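Local coordinates for immunoreactive 84kD antigen PG93 (PDB 5M11), which serves as an essential bacterial surface component of the type IX secretion system of Porphyromonas gingivalis and binds calcium and zinc ions, at residues L17-E23 with V35-Y41; L187-L191 with S222-E226; E288-S292 with E302-V306; D596-K601 with L612-C617; T658-G662 with S715-E719. All blocks are in the same frame, centred on the assembly; numbering follows the deposited sequence.

Contact 1 (L17-E23 with V35-Y41); sequences LAIHKTE and VANGVLY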
# COMPACT_ATOMS: atom_id res chain seq x y z
N LEU A 17 1.61 7.32 -1.98
CA LEU A 17 0.27 7.03 -1.51
C LEU A 17 -0.79 7.86 -2.22
O LEU A 17 -0.51 8.96 -2.71
CB LEU A 17 0.18 7.21 0.03
CG LEU A 17 0.99 6.18 0.85
CD1 LEU A 17 0.89 6.42 2.33
CD2 LEU A 17 0.57 4.74 0.55
N ALA A 18 -2.02 7.30 -2.28
CA ALA A 18 -3.20 7.86 -2.92
C ALA A 18 -4.12 8.68 -1.95
O ALA A 18 -4.31 8.33 -0.78
CB ALA A 18 -4.01 6.73 -3.54
N ILE A 19 -4.71 9.77 -2.48
CA ILE A 19 -5.63 10.60 -1.71
C ILE A 19 -7.05 10.10 -2.08
O ILE A 19 -7.59 9.26 -1.35
CB ILE A 19 -5.32 12.11 -1.91
CG1 ILE A 19 -4.14 12.52 -1.00
CG2 ILE A 19 -6.52 13.01 -1.66
CD1 ILE A 19 -2.76 12.47 -1.67
N HIS A 20 -7.60 10.51 -3.23
CA HIS A 20 -8.90 10.04 -3.74
C HIS A 20 -10.09 10.27 -2.69
O HIS A 20 -10.40 11.42 -2.37
CB HIS A 20 -8.72 8.56 -4.24
CG HIS A 20 -9.92 7.84 -4.78
ND1 HIS A 20 -11.05 8.51 -5.22
CD2 HIS A 20 -10.13 6.51 -4.93
CE1 HIS A 20 -11.91 7.57 -5.59
NE2 HIS A 20 -11.39 6.35 -5.43
N LYS A 21 -10.74 9.18 -2.19
CA LYS A 21 -11.96 9.14 -1.37
C LYS A 21 -11.81 9.75 0.04
O LYS A 21 -11.53 9.01 0.98
CB LYS A 21 -12.45 7.68 -1.27
CG LYS A 21 -13.90 7.49 -0.85
CD LYS A 21 -14.16 6.01 -0.62
CE LYS A 21 -15.43 5.73 0.12
NZ LYS A 21 -15.41 4.37 0.72
N THR A 22 -12.10 11.06 0.20
CA THR A 22 -12.03 11.79 1.49
C THR A 22 -13.21 11.33 2.35
O THR A 22 -14.36 11.70 2.11
CB THR A 22 -11.95 13.31 1.25
OG1 THR A 22 -10.73 13.56 0.56
CG2 THR A 22 -11.96 14.14 2.53
N GLU A 23 -12.90 10.49 3.35
CA GLU A 23 -13.88 9.87 4.23
C GLU A 23 -14.07 10.64 5.55
O GLU A 23 -15.03 10.36 6.26
CB GLU A 23 -13.47 8.42 4.50
CG GLU A 23 -13.69 7.51 3.30
CD GLU A 23 -12.87 6.24 3.23
OE1 GLU A 23 -11.65 6.29 3.53
OE2 GLU A 23 -13.42 5.20 2.78
N VAL A 35 -8.95 12.89 5.90
CA VAL A 35 -8.46 11.52 5.69
C VAL A 35 -9.12 10.96 4.44
O VAL A 35 -10.35 11.01 4.30
CB VAL A 35 -8.72 10.62 6.93
CG1 VAL A 35 -8.29 9.17 6.68
CG2 VAL A 35 -8.05 11.18 8.18
N ALA A 36 -8.29 10.41 3.54
CA ALA A 36 -8.73 9.81 2.30
C ALA A 36 -8.06 8.44 2.08
O ALA A 36 -6.89 8.37 1.70
CB ALA A 36 -8.45 10.75 1.14
N ASN A 37 -8.81 7.35 2.38
CA ASN A 37 -8.45 5.93 2.25
C ASN A 37 -7.45 5.45 3.31
O ASN A 37 -6.98 4.32 3.25
CB ASN A 37 -7.92 5.59 0.83
CG ASN A 37 -8.98 5.70 -0.24
OD1 ASN A 37 -10.04 5.04 -0.17
ND2 ASN A 37 -8.75 6.55 -1.24
N GLY A 38 -7.21 6.29 4.31
CA GLY A 38 -6.31 6.00 5.43
C GLY A 38 -5.13 6.94 5.47
O GLY A 38 -4.31 6.87 6.39
N VAL A 39 -5.05 7.83 4.46
CA VAL A 39 -3.97 8.79 4.33
C VAL A 39 -4.42 10.11 4.93
O VAL A 39 -5.41 10.69 4.47
CB VAL A 39 -3.49 8.94 2.86
CG1 VAL A 39 -2.29 9.89 2.76
CG2 VAL A 39 -3.15 7.58 2.26
N LEU A 40 -3.72 10.56 5.97
CA LEU A 40 -4.01 11.82 6.64
C LEU A 40 -3.37 12.93 5.86
O LEU A 40 -2.27 12.73 5.34
CB LEU A 40 -3.51 11.80 8.11
CG LEU A 40 -3.67 13.10 8.91
CD1 LEU A 40 -5.09 13.28 9.39
CD2 LEU A 40 -2.69 13.15 10.06
N TYR A 41 -4.05 14.10 5.76
CA TYR A 41 -3.51 15.26 5.06
C TYR A 41 -4.11 16.57 5.57
O TYR A 41 -5.21 16.58 6.12
CB TYR A 41 -3.66 15.13 3.52
CG TYR A 41 -5.07 15.16 2.98
CD1 TYR A 41 -5.68 16.37 2.64
CD2 TYR A 41 -5.76 13.99 2.68
CE1 TYR A 41 -6.96 16.41 2.10
CE2 TYR A 41 -7.04 14.01 2.13
CZ TYR A 41 -7.63 15.23 1.82
OH TYR A 41 -8.87 15.29 1.26
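Segment 17-23 arches over a tight hairpin, 35-41, and the two surfaces fit through small projections set into shallow hollows. The methyl of Ala36 is the central bump: its CB sits 3.0 Å from Ile19 O and 4.1 Å from Ile19 CG2, in the hollow under the arch. Ile19 CG2 also rests 4.0 Å from Tyr41 CE2, wedging the isoleucine between Ala36 and the ring. Val39 CG2 fits beneath Leu17 and Ala18, 4.0 Å from Leu17 CB and 3.3 Å from Ala18 O. A type I' turn from Ala36 to Val39 carries Asn37, whose side-chain amide comes back to 17-23 with a weak hydrogen bond from ND2 to Ile19 O (2.9 Å). At Gly38 the backbone angles would jam a CB against the preceding carbonyl O. Polar contacts flank this packing: hydrogen bonds Glu23 N to Val35 O (2.8 Å) and Asn37 N to Glu23 OE1 (3.2 Å), a buried one between the hydroxyls Thr22 OG1 and Tyr41 OH (2.6 Å), and, within 17-23, a salt bridge from Lys21 NZ to Glu23 OE2 (3.0 Å). Strands 22-27, 32-36, 39-42 and 52-54 form the four-stranded antiparallel sheet that is the first blade of a seven-bladed beta-propeller.

Contact 2 (L187-L191 with S222-E226); sequences LSLNL and SFEPE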
# COMPACT_ATOMS: atom_id res chain seq x y z
N LEU A 187 -30.66 4.22 31.89
CA LEU A 187 -31.73 5.20 31.64
C LEU A 187 -32.88 4.67 30.76
O LEU A 187 -32.66 4.33 29.59
CB LEU A 187 -31.15 6.45 30.96
CG LEU A 187 -30.25 7.34 31.78
CD1 LEU A 187 -29.65 8.43 30.89
CD2 LEU A 187 -31.00 7.93 32.97
N SER A 188 -34.11 4.66 31.31
CA SER A 188 -35.32 4.26 30.58
C SER A 188 -35.94 5.49 29.93
O SER A 188 -36.50 6.34 30.62
CB SER A 188 -36.31 3.57 31.50
OG SER A 188 -36.06 2.18 31.50
N LEU A 189 -35.78 5.62 28.60
CA LEU A 189 -36.27 6.77 27.85
C LEU A 189 -37.38 6.36 26.88
O LEU A 189 -37.35 5.27 26.30
CB LEU A 189 -35.11 7.44 27.08
CG LEU A 189 -34.44 8.67 27.69
CD1 LEU A 189 -34.21 8.55 29.21
CD2 LEU A 189 -33.15 8.98 27.00
N ASN A 190 -38.36 7.25 26.70
CA ASN A 190 -39.47 6.99 25.80
C ASN A 190 -39.01 7.16 24.34
O ASN A 190 -39.24 8.20 23.71
CB ASN A 190 -40.68 7.87 26.14
CG ASN A 190 -41.90 7.63 25.26
OD1 ASN A 190 -42.42 6.50 25.16
ND2 ASN A 190 -42.38 8.68 24.60
N LEU A 191 -38.30 6.13 23.82
CA LEU A 191 -37.85 5.97 22.43
C LEU A 191 -37.23 4.59 22.26
O LEU A 191 -36.75 4.05 23.26
CB LEU A 191 -36.92 7.10 21.90
CG LEU A 191 -35.58 7.40 22.57
CD1 LEU A 191 -34.55 6.38 22.22
CD2 LEU A 191 -35.02 8.69 22.05
N SER A 222 -34.05 17.05 31.41
CA SER A 222 -35.23 16.19 31.58
C SER A 222 -35.11 14.84 30.84
O SER A 222 -35.64 13.84 31.33
CB SER A 222 -36.51 16.91 31.12
OG SER A 222 -36.77 16.79 29.73
N PHE A 223 -34.46 14.81 29.66
CA PHE A 223 -34.30 13.61 28.84
C PHE A 223 -35.68 13.01 28.39
O PHE A 223 -35.77 11.80 28.17
CB PHE A 223 -33.44 12.57 29.57
CG PHE A 223 -31.96 12.74 29.38
CD1 PHE A 223 -31.28 13.81 29.97
CD2 PHE A 223 -31.22 11.80 28.66
CE1 PHE A 223 -29.91 13.97 29.77
CE2 PHE A 223 -29.85 11.96 28.48
CZ PHE A 223 -29.21 13.05 29.03
N GLU A 224 -36.75 13.85 28.27
CA GLU A 224 -38.07 13.44 27.77
C GLU A 224 -38.03 13.58 26.25
O GLU A 224 -38.03 14.71 25.77
CB GLU A 224 -39.20 14.28 28.39
CG GLU A 224 -39.38 14.09 29.88
CD GLU A 224 -40.02 15.24 30.65
OE1 GLU A 224 -40.40 16.27 30.03
OE2 GLU A 224 -40.13 15.11 31.88
N PRO A 225 -37.89 12.49 25.46
CA PRO A 225 -37.73 12.69 24.01
C PRO A 225 -39.01 12.97 23.25
O PRO A 225 -40.04 12.29 23.42
CB PRO A 225 -37.13 11.36 23.53
CG PRO A 225 -36.95 10.49 24.75
CD PRO A 225 -37.82 11.06 25.81
N GLU A 226 -38.91 13.96 22.34
CA GLU A 226 -39.91 14.31 21.35
C GLU A 226 -39.24 14.31 19.97
O GLU A 226 -38.03 14.50 19.86
CB GLU A 226 -40.61 15.63 21.67
CG GLU A 226 -39.77 16.88 21.57
CD GLU A 226 -40.47 18.08 22.15
OE1 GLU A 226 -41.58 18.40 21.67
OE2 GLU A 226 -39.94 18.67 23.12
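Here two neighbouring blades of the N-terminal beta-propeller meet: 187-191 leaves the outermost strand (185-187) of the fourth blade, and 222-226 leads into the outermost strand (226-230) of the fifth. The contact is apolar and lies at the surface, away from the metal sites, burying 272 Å² in all. Leu189, Phe223 and Pro225 form its heart. The leucine packs against the phenylalanine at the ring edge, CD2 of Leu189 lying 3.8 Å from CD2 of Phe223, while Leu187 CD1 approaches CE2 of the same ring at 4.3 Å. Phe208 of strand 205-210 touches Leu189 and Leu191, and Leu162 of the fourth blade touches Leu187 and Phe223, so the cluster spans the seam between blades. Each segment bends by its own bond: an ST turn joins Glu224 N to Ser222 OG (3.3 Å), and an inverse gamma turn centred on Asn190 joins Leu191 N to Leu189 O (2.8 Å). That second bend lays the chain over Pro225, whose CG is 3.4 Å from Asn190 O and whose CB is 3.7 Å from Leu191 CD2.

Contact 3 (E288-S292 with E302-V306); sequences EGLAS and EAMPV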
# COMPACT_ATOMS: atom_id res chain seq x y z
N GLU A 288 -15.57 12.59 -4.36
CA GLU A 288 -15.41 13.95 -4.84
C GLU A 288 -14.22 14.57 -4.11
O GLU A 288 -13.30 15.04 -4.76
CB GLU A 288 -16.69 14.78 -4.64
CG GLU A 288 -16.69 16.15 -5.31
CD GLU A 288 -15.95 17.30 -4.64
OE1 GLU A 288 -15.51 17.16 -3.47
OE2 GLU A 288 -15.81 18.36 -5.29
N GLY A 289 -14.27 14.56 -2.78
CA GLY A 289 -13.24 15.12 -1.92
C GLY A 289 -13.80 16.10 -0.90
O GLY A 289 -14.89 15.89 -0.36
N LEU A 290 -13.07 17.18 -0.65
CA LEU A 290 -13.48 18.19 0.32
C LEU A 290 -14.31 19.28 -0.32
O LEU A 290 -14.31 19.43 -1.55
CB LEU A 290 -12.26 18.81 1.02
CG LEU A 290 -11.61 17.98 2.11
CD1 LEU A 290 -10.14 18.26 2.17
CD2 LEU A 290 -12.26 18.24 3.47
N ALA A 291 -15.01 20.05 0.54
CA ALA A 291 -15.85 21.21 0.20
C ALA A 291 -16.17 21.96 1.46
O ALA A 291 -16.27 21.34 2.51
CB ALA A 291 -17.13 20.78 -0.50
N SER A 292 -16.32 23.29 1.37
CA SER A 292 -16.68 24.15 2.50
C SER A 292 -18.14 24.61 2.36
O SER A 292 -18.60 24.81 1.24
CB SER A 292 -15.74 25.34 2.58
OG SER A 292 -15.76 26.06 1.37
N GLU A 302 -19.25 25.11 -1.43
CA GLU A 302 -18.21 25.55 -2.34
C GLU A 302 -17.05 24.57 -2.19
O GLU A 302 -16.54 24.39 -1.09
CB GLU A 302 -17.80 27.03 -2.08
CG GLU A 302 -18.93 28.04 -2.24
CD GLU A 302 -18.62 29.37 -2.90
OE1 GLU A 302 -17.87 30.18 -2.31
OE2 GLU A 302 -19.19 29.63 -3.98
N ALA A 303 -16.69 23.89 -3.29
CA ALA A 303 -15.63 22.87 -3.37
C ALA A 303 -14.25 23.33 -2.83
O ALA A 303 -13.88 24.50 -2.98
CB ALA A 303 -15.48 22.39 -4.80
N MET A 304 -13.53 22.39 -2.20
CA MET A 304 -12.18 22.58 -1.67
C MET A 304 -11.19 21.96 -2.66
O MET A 304 -11.48 20.88 -3.18
CB MET A 304 -12.02 21.93 -0.29
CG MET A 304 -12.54 22.75 0.86
SD MET A 304 -11.27 23.87 1.48
CE MET A 304 -12.05 25.47 1.10
N PRO A 305 -10.04 22.61 -2.93
CA PRO A 305 -9.13 22.05 -3.95
C PRO A 305 -8.10 21.05 -3.42
O PRO A 305 -7.62 21.16 -2.28
CB PRO A 305 -8.45 23.30 -4.52
CG PRO A 305 -8.91 24.48 -3.65
CD PRO A 305 -9.55 23.91 -2.44
N VAL A 306 -7.78 20.04 -4.24
CA VAL A 306 -6.80 19.01 -3.91
C VAL A 306 -5.75 19.06 -5.02
O VAL A 306 -5.96 18.52 -6.11
CB VAL A 306 -7.45 17.61 -3.68
CG1 VAL A 306 -6.41 16.49 -3.67
CG2 VAL A 306 -8.27 17.58 -2.38
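Strands 290-294 and 302-303 run antiparallel; main-chain hydrogen bonds set the register, and Met304 adds side-chain packing just past the strand. Leu290 O accepts from Met304 N (3.1 Å), a nearly straight bond. Two residues on, Ser292 and Glu302 form a hydrogen-bonded pair: Ser292 N gives to Glu302 O at 2.7 Å, whereas the return bond, Glu302 N to Ser292 O at 2.8 Å, is bent and weak. Ser292 OG donates to Glu302 O as well (3.1 Å), so this carbonyl receives two protons from one residue. The carbonyls Ser292 O and Glu302 O also lie 3.1 Å apart; both are acceptors, so their closeness brings no bond. Between these bonds Ala291 and Ala303 form a non-hydrogen-bonded pair with CA atoms 3.9 Å apart, their methyls on the face opposite the side chains of Ser292 and Glu302. Apolar packing adds Leu290 CB against Met304 CB at 3.4 Å, and Met304 CE reaches to 3.8 Å from Ser292 OG.

The hairpin is the outer half of the seventh and last blade of the N-terminal propeller: Ala291 is bonded through its backbone to Ile283 of strand 280-284, Met304 lies on Tyr282 of that strand, and Leu290 packs on Thr22 and Ala25 of strand 22-27 in the first blade, across the seam where the ring of blades closes.

Contact 4 (D596-K601 with L612-C617); sequences DKLNHK and LLSEDC. With ZN (zinc ion), chain E.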
# COMPACT_ATOMS: atom_id res chain seq x y z
N ASP A 596 19.25 -6.79 -10.18
CA ASP A 596 20.19 -5.66 -10.14
C ASP A 596 21.10 -5.55 -11.36
O ASP A 596 21.31 -6.51 -12.08
CB ASP A 596 21.16 -5.85 -8.93
CG ASP A 596 20.95 -4.96 -7.73
OD1 ASP A 596 19.92 -4.26 -7.67
OD2 ASP A 596 21.83 -4.97 -6.82
N LYS A 597 21.75 -4.39 -11.46
CA LYS A 597 22.81 -4.02 -12.39
C LYS A 597 24.05 -4.83 -11.97
O LYS A 597 24.90 -5.17 -12.80
CB LYS A 597 23.04 -2.50 -12.26
CG LYS A 597 24.13 -1.89 -13.12
CD LYS A 597 24.29 -0.38 -12.83
CE LYS A 597 25.14 -0.06 -11.62
NZ LYS A 597 26.60 -0.20 -11.90
N LEU A 598 24.11 -5.17 -10.65
CA LEU A 598 25.16 -5.98 -10.03
C LEU A 598 24.84 -7.46 -10.10
O LEU A 598 25.61 -8.26 -9.56
CB LEU A 598 25.38 -5.58 -8.56
CG LEU A 598 25.73 -4.14 -8.24
CD1 LEU A 598 25.97 -3.98 -6.76
CD2 LEU A 598 26.93 -3.65 -9.03
N ASN A 599 23.71 -7.83 -10.75
CA ASN A 599 23.19 -9.20 -10.88
C ASN A 599 22.70 -9.74 -9.50
O ASN A 599 22.52 -10.95 -9.32
CB ASN A 599 24.23 -10.13 -11.52
CG ASN A 599 23.68 -11.29 -12.31
OD1 ASN A 599 22.50 -11.32 -12.71
ND2 ASN A 599 24.56 -12.23 -12.60
N HIS A 600 22.46 -8.83 -8.53
CA HIS A 600 21.92 -9.16 -7.22
C HIS A 600 20.43 -9.26 -7.35
O HIS A 600 19.87 -8.75 -8.32
CB HIS A 600 22.33 -8.13 -6.15
CG HIS A 600 23.80 -8.12 -5.81
ND1 HIS A 600 24.43 -6.96 -5.39
CD2 HIS A 600 24.71 -9.12 -5.86
CE1 HIS A 600 25.69 -7.29 -5.18
NE2 HIS A 600 25.91 -8.59 -5.44
N LYS A 601 19.76 -9.97 -6.42
CA LYS A 601 18.33 -10.22 -6.54
C LYS A 601 17.49 -9.54 -5.46
O LYS A 601 17.76 -9.72 -4.28
CB LYS A 601 18.08 -11.73 -6.52
CG LYS A 601 18.31 -12.43 -7.86
CD LYS A 601 19.77 -12.71 -8.22
CE LYS A 601 19.88 -13.00 -9.69
NZ LYS A 601 21.26 -13.31 -10.14
N LEU A 612 17.47 -8.77 -0.20
CA LEU A 612 18.46 -8.49 -1.23
C LEU A 612 19.43 -9.63 -1.17
O LEU A 612 20.05 -9.82 -0.12
CB LEU A 612 19.14 -7.11 -1.03
CG LEU A 612 20.42 -6.81 -1.86
CD1 LEU A 612 20.18 -6.87 -3.37
CD2 LEU A 612 20.99 -5.45 -1.51
N LEU A 613 19.52 -10.42 -2.23
CA LEU A 613 20.43 -11.58 -2.27
C LEU A 613 21.58 -11.36 -3.26
O LEU A 613 21.46 -10.53 -4.16
CB LEU A 613 19.66 -12.87 -2.64
CG LEU A 613 18.41 -13.23 -1.81
CD1 LEU A 613 17.73 -14.46 -2.37
CD2 LEU A 613 18.74 -13.43 -0.34
N SER A 614 22.69 -12.10 -3.08
CA SER A 614 23.88 -12.05 -3.94
C SER A 614 23.60 -12.71 -5.29
O SER A 614 22.52 -13.26 -5.50
CB SER A 614 25.07 -12.72 -3.25
OG SER A 614 24.84 -14.11 -3.06
N GLU A 615 24.57 -12.62 -6.22
CA GLU A 615 24.47 -13.18 -7.58
C GLU A 615 23.73 -14.54 -7.60
O GLU A 615 22.68 -14.65 -8.23
CB GLU A 615 25.88 -13.34 -8.21
CG GLU A 615 26.32 -12.19 -9.11
CD GLU A 615 27.38 -12.57 -10.14
OE1 GLU A 615 28.55 -12.78 -9.74
OE2 GLU A 615 27.04 -12.66 -11.35
N ASP A 616 24.24 -15.54 -6.85
CA ASP A 616 23.73 -16.91 -6.81
C ASP A 616 22.67 -17.14 -5.72
O ASP A 616 22.31 -18.29 -5.44
CB ASP A 616 24.90 -17.91 -6.62
CG ASP A 616 25.80 -17.68 -5.42
OD1 ASP A 616 25.53 -16.73 -4.63
OD2 ASP A 616 26.79 -18.45 -5.26
N CYS A 617 22.18 -16.04 -5.12
CA CYS A 617 21.18 -16.02 -4.05
C CYS A 617 21.66 -16.78 -2.76
O CYS A 617 20.86 -16.96 -1.84
CB CYS A 617 19.84 -16.57 -4.55
SG CYS A 617 19.15 -15.66 -5.96
ZN ZN E . 27.70 -9.81 -5.28
O HOH W 1 28.18 -9.44 -2.93
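Both segments carry a type I turn, and they are joined by an antiparallel hydrogen-bonded pair, Lys601 with Leu613. Turn 596-599 is held by a weak bond from Asn599 N to Asp596 O (3.0 Å), with Asp596 N bonded to His600 O (2.8 Å); turn 614-617 is closed by Cys617 N to Ser614 O (2.8 Å). Between the segments, Lys601 N to Leu613 O (2.9 Å) and Leu613 N to Lys601 O (2.8 Å) are close to straight, and Glu615 CA makes a CA-H...O contact with Asn599 O at 3.4 Å. These are two hairpin connections, first to second strand and third to fourth, of the sixth blade of the second beta-propeller. Lys601 reaches back across them: its NZ donates to Glu615 O (2.7 Å) and Asn599 O (2.8 Å), and makes a salt bridge with Asp539, while its CD lies 3.8 Å from Cys617 SG. Asn599 ND2 bonds to Glu615 OE2 at 2.8 Å. His600 CB packs on Leu612 CD1 (3.7 Å), and Glu615 N meets the ring edge, 3.5 Å from His600 CD2. His600 NE2 coordinates a zinc ion at 2.2 Å; a water (2.4 Å) is a second ligand, and one more ligand atom comes from outside the two segments.

Contact 5 (T658-G662 with S715-E719); sequences TFQTG and SVTTE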
# COMPACT_ATOMS: atom_id res chain seq x y z
N THR A 658 9.31 3.48 -2.40
CA THR A 658 10.53 3.53 -3.21
C THR A 658 11.75 3.54 -2.32
O THR A 658 11.82 4.36 -1.39
CB THR A 658 10.61 4.71 -4.20
OG1 THR A 658 10.69 5.95 -3.49
CG2 THR A 658 9.51 4.71 -5.19
N PHE A 659 12.71 2.68 -2.65
CA PHE A 659 13.98 2.55 -1.95
C PHE A 659 15.11 2.85 -2.93
O PHE A 659 15.13 2.30 -4.04
CB PHE A 659 14.10 1.14 -1.35
CG PHE A 659 15.45 0.82 -0.75
CD1 PHE A 659 15.79 1.26 0.52
CD2 PHE A 659 16.38 0.09 -1.47
CE1 PHE A 659 17.03 0.97 1.07
CE2 PHE A 659 17.64 -0.19 -0.93
CZ PHE A 659 17.95 0.26 0.33
N GLN A 660 16.05 3.75 -2.54
CA GLN A 660 17.20 4.10 -3.39
C GLN A 660 18.22 3.01 -3.23
O GLN A 660 18.82 2.88 -2.15
CB GLN A 660 17.77 5.49 -3.06
CG GLN A 660 19.07 5.85 -3.81
CD GLN A 660 18.98 5.79 -5.32
OE1 GLN A 660 19.53 4.88 -5.96
NE2 GLN A 660 18.36 6.80 -5.92
N THR A 661 18.37 2.19 -4.28
CA THR A 661 19.22 1.00 -4.36
C THR A 661 20.72 1.36 -4.49
O THR A 661 21.58 0.59 -4.03
CB THR A 661 18.72 0.14 -5.54
OG1 THR A 661 17.33 -0.09 -5.35
CG2 THR A 661 19.39 -1.21 -5.62
N GLY A 662 21.01 2.51 -5.12
CA GLY A 662 22.38 2.95 -5.36
C GLY A 662 22.97 2.19 -6.53
O GLY A 662 24.18 2.08 -6.67
N SER A 715 30.25 -1.68 -1.69
CA SER A 715 28.99 -1.09 -1.26
C SER A 715 27.83 -2.02 -1.61
O SER A 715 27.72 -2.48 -2.75
CB SER A 715 28.79 0.28 -1.87
OG SER A 715 27.72 0.94 -1.21
N VAL A 716 27.01 -2.35 -0.60
CA VAL A 716 25.83 -3.23 -0.76
C VAL A 716 24.65 -2.37 -1.27
O VAL A 716 24.10 -2.66 -2.33
CB VAL A 716 25.49 -4.03 0.55
CG1 VAL A 716 25.52 -3.15 1.81
CG2 VAL A 716 24.17 -4.78 0.43
N THR A 717 24.32 -1.30 -0.51
CA THR A 717 23.28 -0.29 -0.71
C THR A 717 23.98 1.09 -0.90
O THR A 717 24.98 1.19 -1.60
CB THR A 717 22.28 -0.36 0.48
OG1 THR A 717 21.22 0.60 0.30
CG2 THR A 717 22.95 -0.17 1.86
N THR A 718 23.42 2.14 -0.31
CA THR A 718 23.87 3.54 -0.35
C THR A 718 24.74 3.80 0.86
O THR A 718 25.46 4.80 0.92
CB THR A 718 22.62 4.48 -0.42
OG1 THR A 718 21.39 3.75 -0.20
CG2 THR A 718 22.53 5.20 -1.76
N GLU A 719 24.72 2.86 1.83
CA GLU A 719 25.47 2.95 3.07
C GLU A 719 26.40 1.75 3.30
O GLU A 719 26.15 0.63 2.83
CB GLU A 719 24.50 3.06 4.27
CG GLU A 719 23.91 4.44 4.49
CD GLU A 719 22.72 4.54 5.43
OE1 GLU A 719 22.50 3.59 6.22
OE2 GLU A 719 22.03 5.59 5.40
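Contact 5 joins the end of the second propeller's strand 655-660 to a loop of the C-terminal beta domain, between strands 709-714 and 720-722. Hydrogen bonding across it is slight: Thr718 OG1 lies 3.3 Å from Gln660 O, a weak bond that is not settled, since Thr717 OG1, at 3.2 Å from Thr718 OG1, may compete for the same proton. Stronger bonds shape each segment. Gly662 N gives to Gln660 OE1 (2.9 Å), and Ser715 OG to Thr717 O (2.8 Å), while Gln660 NE2 is taken by Asn645 O. Van der Waals packing makes up the rest. Phe659 CZ comes within 3.3 Å of Thr717 OG1, its ring otherwise lying among Phe624 and Trp13; Thr718 CG2 covers Gln660 CG (4.1 Å) and Gly662 CA (4.2 Å). Gly662 has a positive phi, and a CB there would come within 3.5 Å of Thr718 CG2. With only 192 Å² buried and no salt bridge, this chemistry implies a light contact, resting on van der Waals touches and one weak, unsettled hydrogen bond.

Contacts 1, 2 and 3 belong to the N-terminal propeller, contact 4 to the second propeller, and contact 5 to its junction with the C-terminal domain; along the chain they follow in series. Contacts 1 and 3, with centres 13 Å apart, touch where the first and last blades meet, through Tyr41, Thr22 and Leu290, among others. The centre of contact 2 lies about 39 Å from the centres of both, and about 71 Å from that of contact 4. Contacts 4 and 5, also 13 Å apart, touch through Leu612 and Val716, among others. Strand 13-16, just before segment 17-23, pairs with strand 655-660, completing the second propeller's last blade and tying the two propellers together.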